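Local coordinates for MexT protein (Pseudomonas aeruginosa, PDB 6L33) that activates transcription of the MexEF-OprN efflux pump genes as a LysR-type regulator that probably binds DNA, the chain here being its regulatory domain, at residues V9-L14 with V38-R43; V60-T65 with L181-R186. One frame throughout, in Å; residues are numbered along the deposited sequence.

Interaction 1 (V9-L14 with V38-R43); sequences VFRIGL and VLVVRR. With SO4 (sulfate ion), chain E.
Val9 to Leu14 and Val38 to Arg43 run as parallel neighbours, paired residue for residue, with short axes 32° apart, and five nearly straight backbone bonds join them. Each carbonyl that receives an N-H also takes a CA-H contact from the residue beside it: Val40 O accepts Ile12 N at 3.0 Å and Arg11 CA as well. Val9, Arg11, Val38, Val40 and Arg42 start on one face, where the compact branched valines pack side by side. There Val9 CG2 lies beside Val38 CB, and Val9 CG1 leans across to Val40 CG2 at 4.0 Å. Val9 and Val38 also meet Leu113, and Val40 meets Gly111, of the second subunit, while Phe10, Ile12, Leu39 and Val41 turn to the helices of their own chain. Ile12 CG1 sits between its backbone N and carbonyl carbon (chi1 71°), CD1 reaching Leu39 CD1 at 4.1 Å as the two side chains meet at about a right angle. The two strands, connected by helix 18-33, form a beta-alpha-beta unit in one half of the periplasmic-binding-protein-like fold; Leu39 packs on Leu27 of that helix, while Phe10 and Ile12 meet helix 193-203. Gly13, with no side chain, brings its CA to 3.2 Å from Arg42 O, a CA-H...O contact. At the far end, CB, CG and CD1 of Leu14 all lie against Val41 CG1, with CD1 at 3.7 Å. Arg42 bends at chi2 (-63°) and chi3, and its guanidinium edge faces a sulfate, probably from the crystallisation liquor. NE bonds to sulfate O3 and NH2 to O1 (2.8 Å); Arg43 N grips O3, and Arg43 NH1 of the second subunit binds the same ion. A water joins Arg43 NE (3.0 Å) to Leu14 O, and Arg43 NH2 bonds to Gln136 of the second subunit. A strand of that subunit pairs in parallel with Leu39 and Val40, so the sheet runs on across the interface.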
loop_
_atom_site.group_PDB
_atom_site.type_symbol
_atom_site.label_atom_id
_atom_site.label_comp_id
_atom_site.label_asym_id
_atom_site.label_seq_id
_atom_site.Cartn_x
_atom_site.Cartn_y
_atom_site.Cartn_z
ATOM N N VAL B 9 -14.930 -16.041 -8.455
ATOM C CA VAL B 9 -14.043 -15.088 -7.803
ATOM C C VAL B 9 -12.878 -14.810 -8.739
ATOM O O VAL B 9 -12.281 -15.742 -9.293
ATOM C CB VAL B 9 -13.550 -15.618 -6.447
ATOM C CG1 VAL B 9 -12.600 -14.618 -5.801
ATOM C CG2 VAL B 9 -14.731 -15.909 -5.532
ATOM N N PHE B 10 -12.563 -13.534 -8.930
ATOM C CA PHE B 10 -11.476 -13.119 -9.801
ATOM C C PHE B 10 -10.369 -12.478 -8.975
ATOM O O PHE B 10 -10.638 -11.717 -8.041
ATOM C CB PHE B 10 -11.976 -12.148 -10.873
ATOM C CG PHE B 10 -12.716 -12.819 -11.993
ATOM C CD1 PHE B 10 -12.143 -13.875 -12.681
ATOM C CD2 PHE B 10 -13.988 -12.405 -12.350
ATOM C CE1 PHE B 10 -12.819 -14.499 -13.711
ATOM C CE2 PHE B 10 -14.670 -13.027 -13.379
ATOM C CZ PHE B 10 -14.086 -14.074 -14.060
ATOM N N ARG B 11 -9.127 -12.803 -9.320
ATOM C CA ARG B 11 -7.951 -12.315 -8.610
ATOM C C ARG B 11 -7.077 -11.547 -9.588
ATOM O O ARG B 11 -6.597 -12.116 -10.576
ATOM C CB ARG B 11 -7.179 -13.473 -7.972
ATOM C CG ARG B 11 -7.944 -14.174 -6.857
ATOM C CD ARG B 11 -7.378 -15.552 -6.544
ATOM N NE ARG B 11 -8.170 -16.240 -5.526
ATOM C CZ ARG B 11 -9.217 -17.018 -5.788
ATOM N NH1 ARG B 11 -9.879 -17.601 -4.797
ATOM N NH2 ARG B 11 -9.601 -17.217 -7.043
ATOM N N ILE B 12 -6.886 -10.255 -9.323
ATOM C CA ILE B 12 -6.097 -9.384 -10.182
ATOM C C ILE B 12 -5.059 -8.661 -9.335
ATOM O O ILE B 12 -5.207 -8.506 -8.120
ATOM C CB ILE B 12 -6.970 -8.363 -10.948
ATOM C CG1 ILE B 12 -7.520 -7.304 -9.992
ATOM C CG2 ILE B 12 -8.105 -9.060 -11.681
ATOM C CD1 ILE B 12 -8.325 -6.219 -10.685
ATOM N N GLY B 13 -3.995 -8.217 -9.998
ATOM C CA GLY B 13 -2.934 -7.455 -9.361
ATOM C C GLY B 13 -2.901 -6.038 -9.908
ATOM O O GLY B 13 -2.997 -5.829 -11.118
ATOM N N LEU B 14 -2.771 -5.071 -9.004
ATOM C CA LEU B 14 -2.800 -3.675 -9.407
ATOM C C LEU B 14 -1.691 -2.904 -8.712
ATOM O O LEU B 14 -1.456 -3.080 -7.514
ATOM C CB LEU B 14 -4.154 -3.021 -9.089
ATOM C CG LEU B 14 -5.383 -3.485 -9.873
ATOM C CD1 LEU B 14 -6.608 -2.703 -9.425
ATOM C CD2 LEU B 14 -5.171 -3.350 -11.379
ATOM N N VAL B 38 -17.040 -11.894 -7.370
ATOM C CA VAL B 38 -16.274 -11.295 -6.284
ATOM C C VAL B 38 -14.873 -10.996 -6.797
ATOM O O VAL B 38 -14.241 -11.852 -7.428
ATOM C CB VAL B 38 -16.229 -12.220 -5.057
ATOM C CG1 VAL B 38 -15.473 -11.555 -3.922
ATOM C CG2 VAL B 38 -17.639 -12.590 -4.623
ATOM N N LEU B 39 -14.390 -9.788 -6.526
ATOM C CA LEU B 39 -13.086 -9.335 -6.994
ATOM C C LEU B 39 -12.108 -9.261 -5.830
ATOM O O LEU B 39 -12.393 -8.623 -4.810
ATOM C CB LEU B 39 -13.195 -7.969 -7.673
ATOM C CG LEU B 39 -11.927 -7.468 -8.364
ATOM C CD1 LEU B 39 -11.509 -8.427 -9.466
ATOM C CD2 LEU B 39 -12.131 -6.065 -8.920
ATOM N N VAL B 40 -10.956 -9.905 -5.988
ATOM C CA VAL B 40 -9.850 -9.816 -5.041
ATOM C C VAL B 40 -8.703 -9.100 -5.741
ATOM O O VAL B 40 -8.240 -9.543 -6.800
ATOM C CB VAL B 40 -9.411 -11.201 -4.540
ATOM C CG1 VAL B 40 -8.182 -11.079 -3.648
ATOM C CG2 VAL B 40 -10.548 -11.884 -3.802
ATOM N N VAL B 41 -8.249 -7.993 -5.161
ATOM C CA VAL B 41 -7.163 -7.195 -5.720
ATOM C C VAL B 41 -5.932 -7.392 -4.847
ATOM O O VAL B 41 -5.976 -7.152 -3.634
ATOM C CB VAL B 41 -7.534 -5.707 -5.814
ATOM C CG1 VAL B 41 -6.401 -4.924 -6.466
ATOM C CG2 VAL B 41 -8.832 -5.522 -6.585
ATOM N N ARG B 42 -4.840 -7.833 -5.462
ATOM C CA ARG B 42 -3.553 -7.955 -4.796
ATOM C C ARG B 42 -2.639 -6.814 -5.228
ATOM O O ARG B 42 -2.735 -6.312 -6.350
ATOM C CB ARG B 42 -2.893 -9.300 -5.117
ATOM C CG ARG B 42 -3.785 -10.512 -4.892
ATOM C CD ARG B 42 -4.181 -10.655 -3.428
ATOM N NE ARG B 42 -3.025 -10.553 -2.541
ATOM C CZ ARG B 42 -2.176 -11.547 -2.298
ATOM N NH1 ARG B 42 -2.350 -12.730 -2.873
ATOM N NH2 ARG B 42 -1.149 -11.358 -1.479
ATOM N N ARG B 43 -1.756 -6.404 -4.319
ATOM C CA ARG B 43 -0.777 -5.368 -4.632
ATOM C C ARG B 43 0.273 -5.912 -5.593
ATOM O O ARG B 43 0.791 -7.016 -5.401
ATOM C CB ARG B 43 -0.113 -4.864 -3.349
ATOM C CG ARG B 43 1.114 -3.983 -3.570
ATOM C CD ARG B 43 0.749 -2.645 -4.202
ATOM N NE ARG B 43 -0.253 -1.920 -3.423
ATOM C CZ ARG B 43 0.020 -1.188 -2.348
ATOM N NH1 ARG B 43 1.268 -1.076 -1.917
ATOM N NH2 ARG B 43 -0.958 -0.565 -1.703
HETATM S S SO4 E . -1.495 -7.744 -0.513
HETATM O O1 SO4 E . -1.060 -9.022 0.045
HETATM O O2 SO4 E . -0.387 -6.793 -0.501
HETATM O O3 SO4 E . -1.946 -7.948 -1.884
HETATM O O4 SO4 E . -2.594 -7.209 0.284
HETATM O O HOH W 1 -2.721 -2.075 -5.157
#

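Interaction 2 (V60-T65 with L181-R186); sequences VGVSYT and LSMAWR
Ser182 N gives Ser63 O a nearly straight hydrogen bond of 2.8 Å, although it approaches tilted 24° from the carbonyl plane. It belongs to an antiparallel pairing, in which 60-62 and the turn after it meet 181-186 within the mixed sheet of one half of the periplasmic-binding-protein-like regulatory domain. Gly61 and Ala184 form the other hydrogen-bonded pair, each N bonded to the partner's O at 2.9 Å; glycine and alanine put at most one methyl there, and Ala184 packs on Leu68. The chain turns a corner at Ser63, whose OG bonds to Tyr64 O. Thr65 then brings OG1 to 2.9 Å from Ser182 OG, either being able to donate, though the place of the serine hydroxyl is less certain; Arg74 NH2 also bonds to Thr65 OG1. On the other side of the sheet lie apolar groups. Val60 CG2, anti to its backbone N, presses against CG of selenomethionine Met183 at 3.6 Å, and Trp185 CB lies farther off at 4.2 Å. Helix 193-203 packs on this face: Val60 meets Arg199, while Val62 and Met183 share Ile202. Tyr64 stands near the junction with the other half of the domain, touching Tyr156 and Ala157 of helix 155-164, and its hydroxyl bonds to Asp17. Its flat ring offers a broad surface to a branched leucine: Leu181 CD2 makes a CH-pi contact over the centre, 3.6 Å from the Tyr64 ring centroid and only 10° off the ring normal, with Leu181 CG near the CE1 rim.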
loop_
_atom_site.group_PDB
_atom_site.type_symbol
_atom_site.label_atom_id
_atom_site.label_comp_id
_atom_site.label_asym_id
_atom_site.label_seq_id
_atom_site.Cartn_x
_atom_site.Cartn_y
_atom_site.Cartn_z
ATOM N N VAL B 60 -4.462 -11.710 -13.941
ATOM C CA VAL B 60 -4.077 -10.574 -14.764
ATOM C C VAL B 60 -3.637 -9.458 -13.830
ATOM O O VAL B 60 -4.110 -9.353 -12.695
ATOM C CB VAL B 60 -5.238 -10.126 -15.684
ATOM C CG1 VAL B 60 -6.444 -9.712 -14.858
ATOM C CG2 VAL B 60 -4.803 -9.003 -16.619
ATOM N N GLY B 61 -2.710 -8.641 -14.300
ATOM C CA GLY B 61 -2.244 -7.508 -13.525
ATOM C C GLY B 61 -2.111 -6.278 -14.392
ATOM O O GLY B 61 -1.805 -6.358 -15.583
ATOM N N VAL B 62 -2.365 -5.127 -13.776
ATOM C CA VAL B 62 -2.115 -3.826 -14.384
ATOM C C VAL B 62 -1.106 -3.122 -13.492
ATOM O O VAL B 62 -1.447 -2.654 -12.398
ATOM C CB VAL B 62 -3.395 -2.999 -14.545
ATOM C CG1 VAL B 62 -3.094 -1.706 -15.292
ATOM C CG2 VAL B 62 -4.452 -3.808 -15.277
ATOM N N SER B 63 0.134 -3.044 -13.961
ATOM C CA SER B 63 1.254 -2.641 -13.129
ATOM C C SER B 63 2.350 -2.090 -14.025
ATOM O O SER B 63 2.343 -2.296 -15.242
ATOM C CB SER B 63 1.783 -3.827 -12.311
ATOM O OG SER B 63 2.759 -3.419 -11.369
ATOM N N TYR B 64 3.288 -1.377 -13.409
ATOM C CA TYR B 64 4.581 -1.198 -14.046
ATOM C C TYR B 64 5.252 -2.558 -14.156
ATOM O O TYR B 64 5.222 -3.359 -13.219
ATOM C CB TYR B 64 5.451 -0.229 -13.245
ATOM C CG TYR B 64 4.799 1.114 -13.033
ATOM C CD1 TYR B 64 4.774 2.063 -14.049
ATOM C CD2 TYR B 64 4.192 1.426 -11.826
ATOM C CE1 TYR B 64 4.171 3.291 -13.862
ATOM C CE2 TYR B 64 3.588 2.649 -11.629
ATOM C CZ TYR B 64 3.581 3.578 -12.649
ATOM O OH TYR B 64 2.977 4.799 -12.451
ATOM N N THR B 65 5.824 -2.841 -15.320
ATOM C CA THR B 65 6.414 -4.146 -15.574
ATOM C C THR B 65 7.797 -3.980 -16.178
ATOM O O THR B 65 8.034 -3.066 -16.974
ATOM C CB THR B 65 5.541 -4.989 -16.513
ATOM O OG1 THR B 65 5.379 -4.298 -17.758
ATOM C CG2 THR B 65 4.172 -5.247 -15.894
ATOM N N LEU B 181 3.538 1.131 -18.021
ATOM C CA LEU B 181 2.370 0.491 -17.432
ATOM C C LEU B 181 1.872 -0.571 -18.404
ATOM O O LEU B 181 1.679 -0.291 -19.591
ATOM C CB LEU B 181 1.263 1.509 -17.143
ATOM C CG LEU B 181 1.227 2.209 -15.782
ATOM C CD1 LEU B 181 -0.007 3.095 -15.678
ATOM C CD2 LEU B 181 1.271 1.207 -14.634
ATOM N N SER B 182 1.689 -1.793 -17.910
ATOM C CA SER B 182 1.312 -2.914 -18.756
ATOM C C SER B 182 0.096 -3.626 -18.184
ATOM O O SER B 182 -0.162 -3.581 -16.978
ATOM C CB SER B 182 2.453 -3.934 -18.895
ATOM O OG SER B 182 3.472 -3.468 -19.758
HETATM N N MSE B 183 -0.649 -4.279 -19.068
HETATM C CA MSE B 183 -1.551 -5.340 -18.652
HETATM C C MSE B 183 -0.886 -6.647 -19.028
HETATM O O MSE B 183 -0.527 -6.851 -20.186
HETATM C CB MSE B 183 -2.927 -5.231 -19.306
HETATM C CG MSE B 183 -3.828 -6.404 -18.942
HETATM SE SE MSE B 183 -5.611 -6.351 -19.721
HETATM C CE MSE B 183 -6.070 -4.508 -19.304
ATOM N N ALA B 184 -0.703 -7.527 -18.052
ATOM C CA ALA B 184 0.000 -8.779 -18.278
ATOM C C ALA B 184 -0.808 -9.931 -17.710
ATOM O O ALA B 184 -1.397 -9.821 -16.629
ATOM C CB ALA B 184 1.397 -8.759 -17.649
ATOM N N TRP B 185 -0.831 -11.035 -18.448
ATOM C CA TRP B 185 -1.531 -12.231 -18.014
ATOM C C TRP B 185 -0.761 -13.442 -18.517
ATOM O O TRP B 185 0.133 -13.334 -19.358
ATOM C CB TRP B 185 -2.987 -12.238 -18.501
ATOM C CG TRP B 185 -3.150 -12.258 -19.991
ATOM C CD1 TRP B 185 -3.388 -13.352 -20.772
ATOM C CD2 TRP B 185 -3.108 -11.132 -20.880
ATOM N NE1 TRP B 185 -3.490 -12.979 -22.091
ATOM C CE2 TRP B 185 -3.323 -11.622 -22.184
ATOM C CE3 TRP B 185 -2.909 -9.760 -20.700
ATOM C CZ2 TRP B 185 -3.341 -10.790 -23.302
ATOM C CZ3 TRP B 185 -2.927 -8.933 -21.811
ATOM C CH2 TRP B 185 -3.142 -9.452 -23.096
ATOM N N ARG B 186 -1.116 -14.597 -17.979
ATOM C CA ARG B 186 -0.419 -15.838 -18.267
ATOM C C ARG B 186 -0.953 -16.460 -19.551
ATOM O O ARG B 186 -2.142 -16.358 -19.866
ATOM C CB ARG B 186 -0.581 -16.810 -17.102
ATOM C CG ARG B 186 -2.027 -17.053 -16.739
ATOM C CD ARG B 186 -2.560 -16.060 -15.712
ATOM N NE ARG B 186 -1.951 -16.235 -14.400
ATOM C CZ ARG B 186 -2.057 -17.332 -13.658
ATOM N NH1 ARG B 186 -2.765 -18.374 -14.077
ATOM N NH2 ARG B 186 -1.456 -17.383 -12.483
#

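From the N terminus, strand 9-14 leads through helix 18-33 to strand 38-43, where interaction 1 closes its short loop. The chain then passes helix 49-55 and returns as strand 60-62, on the side of 9-14 away from 38-43. Interaction 2 opens only here, so the two loops follow in series, neither nested nor crossed. Its loop is far longer: the 115 residues before 181 include the whole second sheet, so the contact joins the returning chain to the first half of the domain. Gly13 N and O, bonded to Val60 O and Val62 N, link both contacts into one sheet, ordered 38-43, 9-14, 60-62, 181-186, 72-78.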